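Local coordinates for DNA polymerase (Bacillus phage phi29, PDB 1XI1), which replicates the viral genome by protein-primed, highly processive DNA synthesis with strand displacement, and proofreads it with a 3'-5' exonuclease activity, at residues H287-F292 and I323-L328. The protein carries 2 engineered substitutions. Sequence-based numbering, arbitrary orientation.
Sequences HIRCEF and IADLWL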
loop_
_atom_site.group_PDB
_atom_site.type_symbol
_atom_site.label_atom_id
_atom_site.label_comp_id
_atom_site.label_asym_id
_atom_site.label_seq_id
_atom_site.Cartn_x
_atom_site.Cartn_y
_atom_site.Cartn_z
ATOM N N HIS C 287 -0.310 29.473 -0.200
ATOM C CA HIS C 287 -0.126 29.494 -1.653
ATOM C C HIS C 287 0.899 30.588 -1.898
ATOM O O HIS C 287 0.644 31.767 -1.643
ATOM C CB HIS C 287 -1.431 29.844 -2.367
ATOM C CG HIS C 287 -1.305 29.905 -3.859
ATOM N ND1 HIS C 287 -2.203 30.585 -4.654
ATOM C CD2 HIS C 287 -0.383 29.374 -4.700
ATOM C CE1 HIS C 287 -1.840 30.473 -5.919
ATOM N NE2 HIS C 287 -0.740 29.743 -5.975
ATOM N N ILE C 288 2.071 30.191 -2.373
ATOM C CA ILE C 288 3.138 31.137 -2.608
ATOM C C ILE C 288 3.619 31.041 -4.041
ATOM O O ILE C 288 3.352 30.064 -4.743
ATOM C CB ILE C 288 4.292 30.855 -1.653
ATOM C CG1 ILE C 288 5.394 31.882 -1.804
ATOM C CG2 ILE C 288 4.895 29.528 -1.956
ATOM C CD1 ILE C 288 6.557 31.586 -0.876
ATOM N N ARG C 289 4.306 32.087 -4.475
ATOM C CA ARG C 289 4.853 32.156 -5.816
ATOM C C ARG C 289 6.273 32.659 -5.646
ATOM O O ARG C 289 6.496 33.647 -4.955
ATOM C CB ARG C 289 4.048 33.133 -6.648
ATOM C CG ARG C 289 3.405 32.524 -7.860
ATOM C CD ARG C 289 2.639 33.590 -8.577
ATOM N NE ARG C 289 1.310 33.121 -8.923
ATOM C CZ ARG C 289 0.220 33.878 -8.863
ATOM N NH1 ARG C 289 0.312 35.144 -8.471
ATOM N NH2 ARG C 289 -0.960 33.368 -9.176
ATOM N N CYS C 290 7.238 31.981 -6.250
ATOM C CA CYS C 290 8.612 32.419 -6.082
ATOM C C CYS C 290 9.547 31.709 -7.030
ATOM O O CYS C 290 9.121 30.944 -7.900
ATOM C CB CYS C 290 9.070 32.141 -4.654
ATOM S SG CYS C 290 9.046 30.374 -4.264
ATOM N N GLU C 291 10.808 32.008 -6.860
ATOM C CA GLU C 291 11.890 31.416 -7.590
ATOM C C GLU C 291 12.820 30.916 -6.477
ATOM O O GLU C 291 12.840 31.488 -5.381
ATOM C CB GLU C 291 12.651 32.407 -8.482
ATOM C CG GLU C 291 11.819 33.012 -9.582
ATOM C CD GLU C 291 12.634 33.857 -10.542
ATOM O OE1 GLU C 291 13.043 34.977 -10.137
ATOM O OE2 GLU C 291 12.870 33.417 -11.691
ATOM N N PHE C 292 13.595 29.867 -6.734
ATOM C CA PHE C 292 14.441 29.337 -5.681
ATOM C C PHE C 292 15.703 28.633 -6.162
ATOM O O PHE C 292 15.793 28.184 -7.296
ATOM C CB PHE C 292 13.600 28.387 -4.830
ATOM C CG PHE C 292 12.864 27.351 -5.633
ATOM C CD1 PHE C 292 13.492 26.168 -6.020
ATOM C CD2 PHE C 292 11.545 27.574 -6.033
ATOM C CE1 PHE C 292 12.821 25.216 -6.790
ATOM C CE2 PHE C 292 10.860 26.630 -6.807
ATOM C CZ PHE C 292 11.506 25.446 -7.186
ATOM N N ILE C 323 9.151 31.457 -12.523
ATOM C CA ILE C 323 8.537 31.669 -11.217
ATOM C C ILE C 323 7.664 30.466 -10.934
ATOM O O ILE C 323 6.791 30.139 -11.729
ATOM C CB ILE C 323 7.644 32.943 -11.205
ATOM C CG1 ILE C 323 8.516 34.195 -11.338
ATOM C CG2 ILE C 323 6.822 33.012 -9.912
ATOM C CD1 ILE C 323 7.704 35.508 -11.362
ATOM N N ALA C 324 7.904 29.808 -9.802
ATOM C CA ALA C 324 7.132 28.621 -9.432
ATOM C C ALA C 324 5.855 28.993 -8.692
ATOM O O ALA C 324 5.752 30.060 -8.099
ATOM C CB ALA C 324 7.975 27.699 -8.566
ATOM N N ASP C 325 4.896 28.083 -8.718
ATOM C CA ASP C 325 3.614 28.261 -8.052
ATOM C C ASP C 325 3.444 27.076 -7.101
ATOM O O ASP C 325 3.307 25.944 -7.552
ATOM C CB ASP C 325 2.509 28.271 -9.102
ATOM C CG ASP C 325 1.201 28.746 -8.555
ATOM O OD1 ASP C 325 0.596 27.991 -7.770
ATOM O OD2 ASP C 325 0.780 29.873 -8.901
ATOM N N LEU C 326 3.440 27.336 -5.796
ATOM C CA LEU C 326 3.344 26.261 -4.811
ATOM C C LEU C 326 2.341 26.452 -3.674
ATOM O O LEU C 326 2.052 27.573 -3.275
ATOM C CB LEU C 326 4.719 26.046 -4.164
ATOM C CG LEU C 326 5.929 25.746 -5.046
ATOM C CD1 LEU C 326 7.205 25.875 -4.238
ATOM C CD2 LEU C 326 5.796 24.349 -5.615
ATOM N N TRP C 327 1.834 25.335 -3.156
ATOM C CA TRP C 327 0.938 25.313 -1.999
ATOM C C TRP C 327 1.684 24.444 -0.970
ATOM O O TRP C 327 1.917 23.259 -1.214
ATOM C CB TRP C 327 -0.414 24.665 -2.331
ATOM C CG TRP C 327 -1.248 25.468 -3.262
ATOM C CD1 TRP C 327 -1.031 25.656 -4.592
ATOM C CD2 TRP C 327 -2.419 26.225 -2.936
ATOM N NE1 TRP C 327 -1.987 26.482 -5.121
ATOM C CE2 TRP C 327 -2.856 26.847 -4.127
ATOM C CE3 TRP C 327 -3.143 26.441 -1.756
ATOM C CZ2 TRP C 327 -3.994 27.673 -4.174
ATOM C CZ3 TRP C 327 -4.282 27.269 -1.802
ATOM C CH2 TRP C 327 -4.691 27.869 -3.006
ATOM N N LEU C 328 2.046 25.027 0.169
ATOM C CA LEU C 328 2.794 24.311 1.194
ATOM C C LEU C 328 2.252 24.406 2.614
ATOM O O LEU C 328 1.841 25.471 3.069
ATOM C CB LEU C 328 4.242 24.821 1.236
ATOM C CG LEU C 328 5.059 24.829 -0.051
ATOM C CD1 LEU C 328 6.400 25.503 0.184
ATOM C CD2 LEU C 328 5.252 23.403 -0.504
#
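The imidazole of His287 lies over one face of the Trp327 indole as an offset stack, its plane 7° from that of the five-membered ring and the two centroids 4.1 Å apart. His287 CB adds a CH-pi contact, sitting almost squarely above the six-membered ring. With CG anti to the backbone N (chi1 179°), the imidazole of His287 brings NE2 to the carboxylate of Asp325, which meets the ring edge: His287 NE2 donates to Asp325 OD1 (2.8 Å) on its syn side but well out of the carboxylate plane, and weakly to OD2. Arg289 NE reaches Asp325 OD2 from the anti side, tilted out of the carboxylate plane, in a long salt bridge (3.3 Å), so the carboxylate joins histidine and arginine; the stronger partner of the guanidinium is Glu346, through NH1. On the opposite sheet face Ala324 CB abuts the rim of the Phe292 ring at CE2 (3.5 Å), and Ile288 CG2 packs beside Leu326 CB. Two hydrogen-bonded antiparallel pairs, Ile288 with Leu326 and Cys290 with Ala324, alternate with the non-hydrogen-bonded pairs His287 with Trp327 and Arg289 with Asp325. This ladder joins strands 283-294 and 324-329 in the region for initiation and polymerization, its nearest atom about 31 Å from the bound nucleic acid. Strand 340-356 pairs with the other edge of 283-294, Tyr224 meets the Trp327 ring, and helix 330-339 packs against Leu326 through Met336.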